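Local atomic coordinates of cytochrome c, putative (Shewanella oneidensis, PDB entry 1SP3), a protein that carries eight c-type hemes and is probably a respiratory oxidoreductase, consistent with reduction of tetrathionate. Residues 289-294 and 325-330; 195-200 and 395-400; 284-289 and 418-423. One frame throughout, in Å; residues are numbered along the deposited sequence.

Interaction 1 of 3, residues 289-294 and 325-330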
loop_
_atom_site.group_PDB
_atom_site.type_symbol
_atom_site.label_atom_id
_atom_site.label_comp_id
_atom_site.label_asym_id
_atom_site.label_seq_id
_atom_site.Cartn_x
_atom_site.Cartn_y
_atom_site.Cartn_z
ATOM N N ALA A 289 15.598 -1.048 -8.319
ATOM C CA ALA A 289 15.686 0.210 -9.033
ATOM C C ALA A 289 16.406 1.239 -8.197
ATOM O O ALA A 289 16.310 1.186 -6.969
ATOM C CB ALA A 289 14.297 0.696 -9.549
ATOM N N TRP A 290 17.164 2.131 -8.851
ATOM C CA TRP A 290 17.616 3.339 -8.198
ATOM C C TRP A 290 16.490 4.076 -7.504
ATOM O O TRP A 290 15.395 4.291 -8.079
ATOM C CB TRP A 290 18.350 4.299 -9.164
ATOM C CG TRP A 290 19.632 3.718 -9.673
ATOM C CD1 TRP A 290 19.879 3.209 -10.928
ATOM C CD2 TRP A 290 20.807 3.487 -8.899
ATOM N NE1 TRP A 290 21.154 2.695 -10.984
ATOM C CE2 TRP A 290 21.737 2.823 -9.744
ATOM C CE3 TRP A 290 21.164 3.746 -7.551
ATOM C CZ2 TRP A 290 23.004 2.487 -9.322
ATOM C CZ3 TRP A 290 22.404 3.438 -7.142
ATOM C CH2 TRP A 290 23.315 2.794 -8.006
ATOM N N TYR A 291 16.744 4.466 -6.256
ATOM C CA TYR A 291 15.750 5.237 -5.544
ATOM C C TYR A 291 16.440 6.235 -4.675
ATOM O O TYR A 291 17.232 5.857 -3.804
ATOM C CB TYR A 291 14.858 4.305 -4.687
ATOM C CG TYR A 291 13.744 4.977 -3.844
ATOM C CD1 TYR A 291 12.750 5.783 -4.440
ATOM C CD2 TYR A 291 13.698 4.802 -2.453
ATOM C CE1 TYR A 291 11.747 6.374 -3.663
ATOM C CE2 TYR A 291 12.670 5.406 -1.657
ATOM C CZ TYR A 291 11.691 6.160 -2.307
ATOM O OH TYR A 291 10.738 6.787 -1.530
ATOM N N ASN A 292 16.045 7.502 -4.827
ATOM C CA ASN A 292 16.604 8.608 -3.998
ATOM C C ASN A 292 15.619 9.254 -3.039
ATOM O O ASN A 292 15.878 10.348 -2.524
ATOM C CB ASN A 292 17.145 9.733 -4.911
ATOM C CG ASN A 292 16.009 10.439 -5.724
ATOM O OD1 ASN A 292 14.807 10.287 -5.414
ATOM N ND2 ASN A 292 16.380 11.145 -6.766
ATOM N N GLY A 293 14.503 8.597 -2.749
ATOM C CA GLY A 293 13.566 9.229 -1.830
ATOM C C GLY A 293 12.400 9.916 -2.580
ATOM O O GLY A 293 11.384 10.244 -1.996
ATOM N N THR A 294 12.529 10.136 -3.883
ATOM C CA THR A 294 11.392 10.703 -4.585
ATOM C C THR A 294 10.842 9.709 -5.600
ATOM O O THR A 294 11.550 8.783 -6.064
ATOM C CB THR A 294 11.725 12.099 -5.276
ATOM O OG1 THR A 294 12.854 11.905 -6.093
ATOM C CG2 THR A 294 12.316 13.067 -4.297
ATOM N N LYS A 325 20.043 4.841 -3.850
ATOM C CA LYS A 325 20.638 3.493 -3.698
ATOM C C LYS A 325 19.769 2.493 -4.454
ATOM O O LYS A 325 18.630 2.861 -4.845
ATOM C CB LYS A 325 20.726 3.060 -2.218
ATOM C CG LYS A 325 21.825 3.835 -1.495
ATOM C CD LYS A 325 21.838 3.488 -0.020
ATOM C CE LYS A 325 22.741 4.436 0.699
ATOM N NZ LYS A 325 23.126 3.700 1.871
ATOM N N ILE A 326 20.288 1.281 -4.702
ATOM C CA ILE A 326 19.450 0.300 -5.353
ATOM C C ILE A 326 18.545 -0.368 -4.322
ATOM O O ILE A 326 19.039 -0.961 -3.341
ATOM C CB ILE A 326 20.309 -0.756 -6.132
ATOM C CG1 ILE A 326 21.156 -0.054 -7.199
ATOM C CG2 ILE A 326 19.426 -1.963 -6.667
ATOM C CD1 ILE A 326 22.311 -1.042 -7.705
ATOM N N TYR A 327 17.216 -0.249 -4.529
ATOM C CA TYR A 327 16.218 -0.751 -3.564
ATOM C C TYR A 327 15.348 -1.777 -4.284
ATOM O O TYR A 327 15.238 -1.729 -5.533
ATOM C CB TYR A 327 15.270 0.380 -3.163
ATOM C CG TYR A 327 15.761 1.251 -1.971
ATOM C CD1 TYR A 327 16.698 2.313 -2.192
ATOM C CD2 TYR A 327 15.255 1.047 -0.656
ATOM C CE1 TYR A 327 17.135 3.110 -1.170
ATOM C CE2 TYR A 327 15.708 1.881 0.473
ATOM C CZ TYR A 327 16.627 2.921 0.168
ATOM O OH TYR A 327 17.171 3.692 1.139
ATOM N N PRO A 328 14.630 -2.608 -3.510
ATOM C CA PRO A 328 13.744 -3.630 -4.049
ATOM C C PRO A 328 12.295 -3.185 -4.044
ATOM O O PRO A 328 11.807 -2.510 -3.121
ATOM C CB PRO A 328 13.865 -4.763 -3.012
ATOM C CG PRO A 328 14.024 -4.036 -1.725
ATOM C CD PRO A 328 14.675 -2.686 -2.020
ATOM N N PHE A 329 11.587 -3.660 -5.050
ATOM C CA PHE A 329 10.263 -3.190 -5.294
ATOM C C PHE A 329 9.353 -4.323 -5.773
ATOM O O PHE A 329 9.779 -5.226 -6.520
ATOM C CB PHE A 329 10.290 -2.133 -6.415
ATOM C CG PHE A 329 10.861 -0.831 -5.992
ATOM C CD1 PHE A 329 12.250 -0.586 -6.112
ATOM C CD2 PHE A 329 10.032 0.148 -5.439
ATOM C CE1 PHE A 329 12.765 0.604 -5.763
ATOM C CE2 PHE A 329 10.559 1.368 -5.031
ATOM C CZ PHE A 329 11.950 1.574 -5.192
ATOM N N LYS A 330 8.105 -4.222 -5.387
ATOM C CA LYS A 330 7.090 -5.018 -6.002
ATOM C C LYS A 330 6.429 -4.213 -7.135
ATOM O O LYS A 330 6.126 -2.980 -6.998
ATOM C CB LYS A 330 6.034 -5.496 -5.001
ATOM C CG LYS A 330 4.800 -6.034 -5.774
ATOM C CD LYS A 330 3.794 -6.702 -4.917
ATOM C CE LYS A 330 2.741 -7.417 -5.884
ATOM N NZ LYS A 330 1.381 -7.076 -5.460
#
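Ile326 lays its CG1 over one face of the Trp290 indole, 3.5 Å from the centroid of the six-membered ring and almost on its normal, a CH-pi contact, and its CD1 lies over the same face, nearest CZ2 and CH2. On the other face of the sheet, Tyr291, Tyr327 and Phe329 form an aromatic cluster. Tyr291 turns its edge, CD2 foremost, to the face of Tyr327; this T-shaped pair has centroids 5.4 Å apart and planes at 86°. Tyr291 CG lies anti to the backbone N (chi1 179°), and from there CD2 meets the Tyr327 ring. Phe329 presents its edge to the face of Tyr291, with CZ 4.0 Å from Tyr291 CB, and its CE1 touches the methyl of Ala289. The strands beneath are antiparallel neighbours, 287-291 and 325-339, in the large mixed sheet. Ala289 and Tyr327 form a hydrogen-bonded pair, Ala289 N to Tyr327 O at 2.9 Å and Tyr327 N to Ala289 O at 3.0 Å. Tyr291 and Lys325 form the next, Tyr291 N to Lys325 O at 2.9 Å and Lys325 N to Tyr291 O at 3.0 Å. Between them, Trp290 and Ile326 are the non-hydrogen-bonded pair. Further out, Trp290 NE1 is hydrogen-bonded to Leu426 O, and Tyr291 OH to Gly198 N. Ile326 also touches a heme, and Arg397 of strand 387-397 packs on all three clustered rings.

Interaction 2 of 3, residues 195-200 and 395-400; sequences NAMGVS and WWRINH. With HEC (heme c), chain G.
Met197 and Arg397 are the nearest pair, with CA atoms 6.5 Å apart, where a type II beta turn from Ala196 to Val199 meets the end of strand 387-397. The turn meets the propionate edge of a bis-histidine c-type heme, and 395-400 supplies His400, which with His185 binds its iron. Met197 CG, anti to the backbone N (chi1 -166°), packs 3.8 Å from Arg397 CG, and the two side chains cross obliquely. Met197 CE is modelled very close to Trp395 O with an eclipsed last torsion, so its exact position is doubtful. An alanine in place of Met197 would keep CB, but losing CG, SD and CE would probably open a gap beside Arg397 CG, toward the Trp395 backbone. Beyond its methylenes, the Arg397 guanidinium makes a salt bridge with Asp205. Two backbone N-H groups of the turn region hold the heme propionates: Asn195 N reaches O1D at 2.8 Å in a nearly straight bond (174°), and Met197 N reaches O2A at 3.2 Å. Asn399 packs its amide on the heme, OD1 lying 3.3 Å from CAD. His400 binds the iron from one face of the porphyrin, its NE2 2.1 Å from FE.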
loop_
_atom_site.group_PDB
_atom_site.type_symbol
_atom_site.label_atom_id
_atom_site.label_comp_id
_atom_site.label_asym_id
_atom_site.label_seq_id
_atom_site.Cartn_x
_atom_site.Cartn_y
_atom_site.Cartn_z
ATOM N N ASN A 195 8.092 6.492 6.306
ATOM C CA ASN A 195 7.882 7.140 4.989
ATOM C C ASN A 195 7.233 6.183 4.009
ATOM O O ASN A 195 7.805 5.070 3.745
ATOM C CB ASN A 195 9.236 7.515 4.337
ATOM C CG ASN A 195 9.996 8.646 5.087
ATOM O OD1 ASN A 195 9.447 9.294 5.976
ATOM N ND2 ASN A 195 11.275 8.874 4.708
ATOM N N ALA A 196 6.093 6.593 3.422
ATOM C CA ALA A 196 5.604 5.910 2.213
ATOM C C ALA A 196 6.574 6.255 1.077
ATOM O O ALA A 196 7.235 7.301 1.124
ATOM C CB ALA A 196 4.233 6.444 1.849
ATOM N N MET A 197 6.600 5.464 0.020
ATOM C CA MET A 197 7.421 5.789 -1.157
ATOM C C MET A 197 7.162 7.220 -1.642
ATOM O O MET A 197 6.013 7.630 -1.729
ATOM C CB MET A 197 7.073 4.885 -2.316
ATOM C CG MET A 197 8.110 4.934 -3.426
ATOM S SD MET A 197 7.694 3.807 -4.783
ATOM C CE MET A 197 6.350 3.144 -4.231
ATOM N N GLY A 198 8.247 7.939 -1.941
ATOM C CA GLY A 198 8.194 9.262 -2.505
ATOM C C GLY A 198 7.969 10.372 -1.491
ATOM O O GLY A 198 7.909 11.535 -1.881
ATOM N N VAL A 199 7.861 10.026 -0.211
ATOM C CA VAL A 199 7.905 11.016 0.871
ATOM C C VAL A 199 9.292 11.049 1.601
ATOM O O VAL A 199 9.931 9.991 1.764
ATOM C CB VAL A 199 6.829 10.673 1.873
ATOM C CG1 VAL A 199 7.045 11.468 3.184
ATOM C CG2 VAL A 199 5.424 10.809 1.208
ATOM N N SER A 200 9.757 12.244 2.012
ATOM C CA SER A 200 11.149 12.453 2.539
ATOM C C SER A 200 11.175 13.106 3.965
ATOM O O SER A 200 10.236 12.780 4.718
ATOM C CB SER A 200 12.057 13.116 1.486
ATOM O OG SER A 200 12.908 12.157 0.819
ATOM N N TRP A 395 4.762 0.657 -8.934
ATOM C CA TRP A 395 5.939 0.298 -8.102
ATOM C C TRP A 395 5.618 0.522 -6.644
ATOM O O TRP A 395 5.076 1.559 -6.325
ATOM C CB TRP A 395 7.158 1.134 -8.476
ATOM C CG TRP A 395 7.660 0.735 -9.828
ATOM C CD1 TRP A 395 6.981 0.861 -11.016
ATOM C CD2 TRP A 395 8.878 0.020 -10.140
ATOM N NE1 TRP A 395 7.702 0.308 -12.039
ATOM C CE2 TRP A 395 8.882 -0.196 -11.547
ATOM C CE3 TRP A 395 9.985 -0.403 -9.378
ATOM C CZ2 TRP A 395 9.901 -0.883 -12.214
ATOM C CZ3 TRP A 395 11.063 -1.009 -10.027
ATOM C CH2 TRP A 395 11.004 -1.275 -11.440
ATOM N N TRP A 396 5.884 -0.473 -5.793
ATOM C CA TRP A 396 5.755 -0.308 -4.350
ATOM C C TRP A 396 7.014 -0.843 -3.752
ATOM O O TRP A 396 7.473 -1.917 -4.160
ATOM C CB TRP A 396 4.649 -1.195 -3.724
ATOM C CG TRP A 396 3.284 -0.769 -3.980
ATOM C CD1 TRP A 396 2.485 0.065 -3.218
ATOM C CD2 TRP A 396 2.527 -1.140 -5.099
ATOM N NE1 TRP A 396 1.249 0.199 -3.819
ATOM C CE2 TRP A 396 1.263 -0.517 -4.987
ATOM C CE3 TRP A 396 2.798 -1.911 -6.218
ATOM C CZ2 TRP A 396 0.282 -0.633 -5.982
ATOM C CZ3 TRP A 396 1.859 -2.042 -7.157
ATOM C CH2 TRP A 396 0.578 -1.421 -7.033
ATOM N N ARG A 397 7.485 -0.153 -2.717
ATOM C CA ARG A 397 8.697 -0.513 -2.002
ATOM C C ARG A 397 8.479 -1.797 -1.228
ATOM O O ARG A 397 7.419 -1.986 -0.660
ATOM C CB ARG A 397 9.031 0.566 -0.978
ATOM C CG ARG A 397 9.369 1.859 -1.669
ATOM C CD ARG A 397 9.957 2.859 -0.783
ATOM N NE ARG A 397 11.172 2.249 -0.166
ATOM C CZ ARG A 397 11.746 2.731 0.942
ATOM N NH1 ARG A 397 11.229 3.796 1.557
ATOM N NH2 ARG A 397 12.818 2.140 1.453
ATOM N N ILE A 398 9.537 -2.570 -1.087
ATOM C CA ILE A 398 9.506 -3.746 -0.272
ATOM C C ILE A 398 10.377 -3.462 0.959
ATOM O O ILE A 398 11.546 -3.270 0.820
ATOM C CB ILE A 398 10.096 -4.939 -1.073
ATOM C CG1 ILE A 398 9.157 -5.359 -2.234
ATOM C CG2 ILE A 398 10.271 -6.115 -0.155
ATOM C CD1 ILE A 398 7.760 -5.773 -1.605
ATOM N N ASN A 399 9.822 -3.576 2.173
ATOM C CA ASN A 399 10.531 -3.280 3.394
ATOM C C ASN A 399 10.451 -4.315 4.492
ATOM O O ASN A 399 11.221 -4.197 5.469
ATOM C CB ASN A 399 10.093 -1.915 3.994
ATOM C CG ASN A 399 10.483 -0.735 3.092
ATOM O OD1 ASN A 399 11.633 -0.282 3.036
ATOM N ND2 ASN A 399 9.493 -0.237 2.396
ATOM N N HIS A 400 9.523 -5.255 4.387
ATOM C CA HIS A 400 9.254 -6.265 5.425
ATOM C C HIS A 400 9.668 -7.665 4.947
ATOM O O HIS A 400 10.093 -7.776 3.811
ATOM C CB HIS A 400 7.816 -6.173 5.950
ATOM C CG HIS A 400 7.424 -4.758 6.235
ATOM N ND1 HIS A 400 6.906 -3.919 5.258
ATOM C CD2 HIS A 400 7.608 -3.987 7.335
ATOM C CE1 HIS A 400 6.752 -2.701 5.767
ATOM N NE2 HIS A 400 7.156 -2.718 7.025
HETATM FE FE HEC G . 6.862 -1.125 8.305
HETATM C CHA HEC G . 7.431 0.990 5.670
HETATM C CHB HEC G . 3.562 -0.952 7.730
HETATM C CHC HEC G . 6.336 -3.526 10.793
HETATM C CHD HEC G . 10.178 -1.170 9.025
HETATM N NA HEC G . 5.660 -0.202 6.907
HETATM C C1A HEC G . 6.112 0.664 5.947
HETATM C C2A HEC G . 4.985 1.168 5.240
HETATM C C3A HEC G . 3.907 0.624 5.793
HETATM C C4A HEC G . 4.339 -0.272 6.848
HETATM C CMA HEC G . 2.446 0.851 5.362
HETATM C CAA HEC G . 5.075 2.130 4.038
HETATM C CBA HEC G . 5.292 1.194 2.809
HETATM C CGA HEC G . 5.163 2.093 1.584
HETATM O O1A HEC G . 3.998 2.550 1.324
HETATM O O2A HEC G . 6.195 2.381 0.875
HETATM N NB HEC G . 5.318 -2.024 9.130
HETATM C C1B HEC G . 3.999 -1.787 8.734
HETATM C C2B HEC G . 3.128 -2.666 9.470
HETATM C C3B HEC G . 3.904 -3.395 10.297
HETATM C C4B HEC G . 5.267 -2.996 10.120
HETATM C CMB HEC G . 1.577 -2.728 9.311
HETATM C CAB HEC G . 3.427 -4.528 11.277
HETATM C CBB HEC G . 2.783 -5.629 10.739
HETATM N NC HEC G . 8.022 -2.173 9.658
HETATM C C1C HEC G . 7.582 -3.044 10.618
HETATM C C2C HEC G . 8.690 -3.426 11.400
HETATM C C3C HEC G . 9.765 -2.772 10.894
HETATM C C4C HEC G . 9.339 -1.970 9.809
HETATM C CMC HEC G . 8.522 -4.423 12.608
HETATM C CAC HEC G . 11.255 -2.768 11.419
HETATM C CBC HEC G . 11.868 -3.966 11.757
HETATM N ND HEC G . 8.524 -0.246 7.512
HETATM C C1D HEC G . 9.840 -0.398 7.928
HETATM C C2D HEC G . 10.765 0.340 7.093
HETATM C C3D HEC G . 9.924 1.038 6.131
HETATM C C4D HEC G . 8.549 0.581 6.401
HETATM C CMD HEC G . 12.361 0.471 7.173
HETATM C CAD HEC G . 10.410 2.017 5.003
HETATM C CBD HEC G . 9.912 3.384 5.507
HETATM C CGD HEC G . 10.868 4.098 6.440
HETATM O O1D HEC G . 10.539 5.214 6.853
HETATM O O2D HEC G . 12.018 3.608 6.698
#

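Interaction 3 of 3, residues 284-289 and 418-423. With HEC (heme c), chain J.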
loop_
_atom_site.group_PDB
_atom_site.type_symbol
_atom_site.label_atom_id
_atom_site.label_comp_id
_atom_site.label_asym_id
_atom_site.label_seq_id
_atom_site.Cartn_x
_atom_site.Cartn_y
_atom_site.Cartn_z
ATOM N N VAL A 284 8.266 -14.349 -4.491
ATOM C CA VAL A 284 8.529 -13.450 -5.590
ATOM C C VAL A 284 9.820 -12.664 -5.378
ATOM O O VAL A 284 10.022 -12.042 -4.279
ATOM C CB VAL A 284 7.345 -12.476 -5.791
ATOM C CG1 VAL A 284 7.488 -11.703 -7.076
ATOM C CG2 VAL A 284 6.012 -13.265 -5.860
ATOM N N LYS A 285 10.680 -12.675 -6.386
ATOM C CA LYS A 285 11.807 -11.792 -6.349
ATOM C C LYS A 285 11.320 -10.416 -6.658
ATOM O O LYS A 285 10.475 -10.158 -7.556
ATOM C CB LYS A 285 12.846 -12.181 -7.385
ATOM C CG LYS A 285 13.436 -13.588 -7.148
ATOM C CD LYS A 285 14.278 -13.996 -8.346
ATOM C CE LYS A 285 14.971 -15.358 -8.020
ATOM N NZ LYS A 285 15.444 -16.078 -9.250
ATOM N N PRO A 286 11.865 -9.479 -5.905
ATOM C CA PRO A 286 11.652 -8.064 -6.203
ATOM C C PRO A 286 12.326 -7.678 -7.530
ATOM O O PRO A 286 13.216 -8.351 -7.963
ATOM C CB PRO A 286 12.372 -7.355 -5.046
ATOM C CG PRO A 286 12.420 -8.333 -3.934
ATOM C CD PRO A 286 12.614 -9.682 -4.641
ATOM N N GLN A 287 11.847 -6.606 -8.145
ATOM C CA GLN A 287 12.612 -5.797 -9.131
ATOM C C GLN A 287 13.451 -4.739 -8.464
ATOM O O GLN A 287 13.077 -4.214 -7.467
ATOM C CB GLN A 287 11.612 -5.000 -9.987
ATOM C CG GLN A 287 10.647 -5.947 -10.524
ATOM C CD GLN A 287 11.102 -6.305 -11.824
ATOM O OE1 GLN A 287 11.840 -7.305 -11.971
ATOM N NE2 GLN A 287 10.816 -5.427 -12.799
ATOM N N TYR A 288 14.592 -4.409 -9.042
ATOM C CA TYR A 288 15.498 -3.465 -8.340
ATOM C C TYR A 288 15.542 -2.134 -9.045
ATOM O O TYR A 288 15.610 -2.104 -10.273
ATOM C CB TYR A 288 16.858 -4.107 -8.244
ATOM C CG TYR A 288 16.679 -5.421 -7.453
ATOM C CD1 TYR A 288 16.583 -6.660 -8.106
ATOM C CD2 TYR A 288 16.556 -5.401 -6.082
ATOM C CE1 TYR A 288 16.390 -7.858 -7.404
ATOM C CE2 TYR A 288 16.378 -6.561 -5.368
ATOM C CZ TYR A 288 16.330 -7.772 -6.028
ATOM O OH TYR A 288 16.075 -8.881 -5.301
ATOM N N ALA A 289 15.598 -1.048 -8.319
ATOM C CA ALA A 289 15.686 0.210 -9.033
ATOM C C ALA A 289 16.406 1.239 -8.197
ATOM O O ALA A 289 16.310 1.186 -6.969
ATOM C CB ALA A 289 14.297 0.696 -9.549
ATOM N N GLY A 418 25.045 -14.799 -11.539
ATOM C CA GLY A 418 23.862 -14.169 -10.915
ATOM C C GLY A 418 23.060 -13.278 -11.850
ATOM O O GLY A 418 23.610 -12.568 -12.703
ATOM N N THR A 419 21.745 -13.282 -11.682
ATOM C CA THR A 419 20.863 -12.418 -12.492
ATOM C C THR A 419 19.985 -11.460 -11.688
ATOM O O THR A 419 19.080 -10.803 -12.279
ATOM C CB THR A 419 19.835 -13.312 -13.285
ATOM O OG1 THR A 419 19.395 -14.402 -12.412
ATOM C CG2 THR A 419 20.514 -13.994 -14.553
ATOM N N ARG A 420 20.139 -11.403 -10.357
ATOM C CA ARG A 420 19.273 -10.469 -9.620
ATOM C C ARG A 420 19.217 -9.058 -10.259
ATOM O O ARG A 420 18.153 -8.452 -10.323
ATOM C CB ARG A 420 19.759 -10.411 -8.187
ATOM C CG ARG A 420 19.369 -11.646 -7.412
ATOM C CD ARG A 420 17.862 -11.672 -7.034
ATOM N NE ARG A 420 17.508 -12.822 -6.162
ATOM C CZ ARG A 420 16.499 -12.783 -5.263
ATOM N NH1 ARG A 420 15.738 -11.668 -5.132
ATOM N NH2 ARG A 420 16.221 -13.854 -4.506
ATOM N N LEU A 421 20.338 -8.508 -10.725
ATOM C CA LEU A 421 20.331 -7.061 -11.061
ATOM C C LEU A 421 20.451 -6.936 -12.581
ATOM O O LEU A 421 21.164 -7.711 -13.227
ATOM C CB LEU A 421 21.484 -6.331 -10.430
ATOM C CG LEU A 421 21.456 -6.251 -8.890
ATOM C CD1 LEU A 421 22.409 -5.186 -8.453
ATOM C CD2 LEU A 421 20.073 -5.943 -8.255
ATOM N N ASP A 422 19.721 -6.019 -13.174
ATOM C CA ASP A 422 19.860 -5.920 -14.606
ATOM C C ASP A 422 20.867 -4.843 -14.783
ATOM O O ASP A 422 20.500 -3.670 -14.761
ATOM C CB ASP A 422 18.528 -5.595 -15.255
ATOM C CG ASP A 422 17.527 -6.753 -15.095
ATOM O OD1 ASP A 422 17.901 -7.987 -15.372
ATOM O OD2 ASP A 422 16.334 -6.493 -14.702
ATOM N N TRP A 423 22.146 -5.244 -14.900
ATOM C CA TRP A 423 23.241 -4.249 -14.936
ATOM C C TRP A 423 22.994 -3.031 -15.891
ATOM O O TRP A 423 23.098 -1.875 -15.468
ATOM C CB TRP A 423 24.547 -4.941 -15.256
ATOM C CG TRP A 423 24.926 -5.952 -14.160
ATOM C CD1 TRP A 423 25.041 -7.310 -14.286
ATOM C CD2 TRP A 423 25.154 -5.665 -12.769
ATOM N NE1 TRP A 423 25.426 -7.881 -13.087
ATOM C CE2 TRP A 423 25.490 -6.895 -12.132
ATOM C CE3 TRP A 423 25.165 -4.469 -11.994
ATOM C CZ2 TRP A 423 25.846 -6.966 -10.760
ATOM C CZ3 TRP A 423 25.493 -4.556 -10.636
ATOM C CH2 TRP A 423 25.840 -5.794 -10.049
HETATM FE FE HEC J . 29.042 -6.576 -5.530
HETATM C CHA HEC J . 30.390 -3.853 -7.097
HETATM C CHB HEC J . 32.131 -7.919 -5.266
HETATM C CHC HEC J . 27.893 -9.013 -3.387
HETATM C CHD HEC J . 25.913 -5.780 -6.353
HETATM N NA HEC J . 30.926 -5.953 -6.056
HETATM C C1A HEC J . 31.261 -4.839 -6.761
HETATM C C2A HEC J . 32.690 -4.909 -7.110
HETATM C C3A HEC J . 33.177 -6.042 -6.594
HETATM C C4A HEC J . 32.065 -6.705 -5.921
HETATM C CMA HEC J . 34.623 -6.620 -6.706
HETATM C CAA HEC J . 33.413 -3.821 -7.938
HETATM C CBA HEC J . 33.659 -2.629 -7.009
HETATM C CGA HEC J . 34.689 -2.944 -5.918
HETATM O O1A HEC J . 35.948 -3.034 -6.227
HETATM O O2A HEC J . 34.231 -3.050 -4.720
HETATM N NB HEC J . 29.854 -8.182 -4.491
HETATM C C1B HEC J . 31.175 -8.501 -4.510
HETATM C C2B HEC J . 31.384 -9.574 -3.610
HETATM C C3B HEC J . 30.197 -9.858 -3.058
HETATM C C4B HEC J . 29.236 -8.994 -3.626
HETATM C CMB HEC J . 32.780 -10.286 -3.336
HETATM C CAB HEC J . 29.943 -10.902 -1.947
HETATM C CBB HEC J . 30.419 -10.677 -0.680
HETATM N NC HEC J . 27.282 -7.325 -4.988
HETATM C C1C HEC J . 26.969 -8.355 -4.139
HETATM C C2C HEC J . 25.551 -8.563 -4.123
HETATM C C3C HEC J . 25.026 -7.688 -4.975
HETATM C C4C HEC J . 26.096 -6.880 -5.533
HETATM C CMC HEC J . 24.833 -9.656 -3.287
HETATM C CAC HEC J . 23.538 -7.377 -5.400
HETATM C CBC HEC J . 22.430 -7.011 -4.684
HETATM N ND HEC J . 28.261 -5.049 -6.651
HETATM C C1D HEC J . 26.899 -4.846 -6.698
HETATM C C2D HEC J . 26.719 -3.530 -7.215
HETATM C C3D HEC J . 28.086 -2.968 -7.424
HETATM C C4D HEC J . 28.998 -3.972 -7.043
HETATM C CMD HEC J . 25.395 -2.793 -7.470
HETATM C CAD HEC J . 28.456 -1.583 -7.951
HETATM C CBD HEC J . 28.811 -0.700 -6.722
HETATM C CGD HEC J . 29.178 0.646 -7.263
HETATM O O1D HEC J . 28.510 1.217 -8.150
HETATM O O2D HEC J . 30.188 1.171 -6.839
HETATM O O HOH W 1 17.893 -13.786 -10.227
#
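Tyr288 and Arg420 cross obliquely, ring and guanidinium planes 50° apart, and meet at their polar ends, where Arg420 NH1 donates to Tyr288 OH at 2.8 Å. That bond is bent (133° at the hydrogen), and the oxygen lies somewhat out of the guanidinium plane. The loop 418-423 follows helix 411-414 of a CXXCH heme-attachment motif, and here it packs against the start of strand 287-291 of the large sheet. Arg420 turns at chi2 (-75°), which brings CD to 3.7 Å from Tyr288 OH. Lys285 runs extended at about a right angle to Arg420 and lays its CG over one face of the guanidinium, 3.6 Å from NH1. Lys285 methylenes make the contact; the probably charged ends, Lys285 NZ and Arg420 NE, are 4.9 Å apart and do not touch. Arg420 NH1 also bonds to Pro238 O, and Phe239 adds a cation-pi contact. A water bonded to Thr419 OG1 has a weak bond from Lys285 NZ. Leu421 crosses Tyr288 at about a right angle, CD2 standing 3.5 Å from the ring's CG. The other methyl of Leu421 points to the heme that this loop borders, CD1 lying 3.9 Å from CAC.

Interactions 1 and 2 are buried, and interaction 3 is only partly so, at the start of strand 287-291, where Lys285 is exposed. All three reach the same mixed sheet. Interactions 1 and 3 share Ala289 and adjoining parts of one strand, while strand 387-397 of interaction 2 runs beside 325-339 of interaction 1, with a probable hydrogen bond of 2.7 Å from Lys330 N to Trp396 O. Their chemistry follows their place: backbone pairing between strands with aromatic packing on the faces of the sheet in 1, heme propionates and an iron ligand in 2, and a mixture of cationic, hydroxyl and apolar groups in 3. Interactions 2 and 3 border different hemes and lie about 17 Å apart between centres.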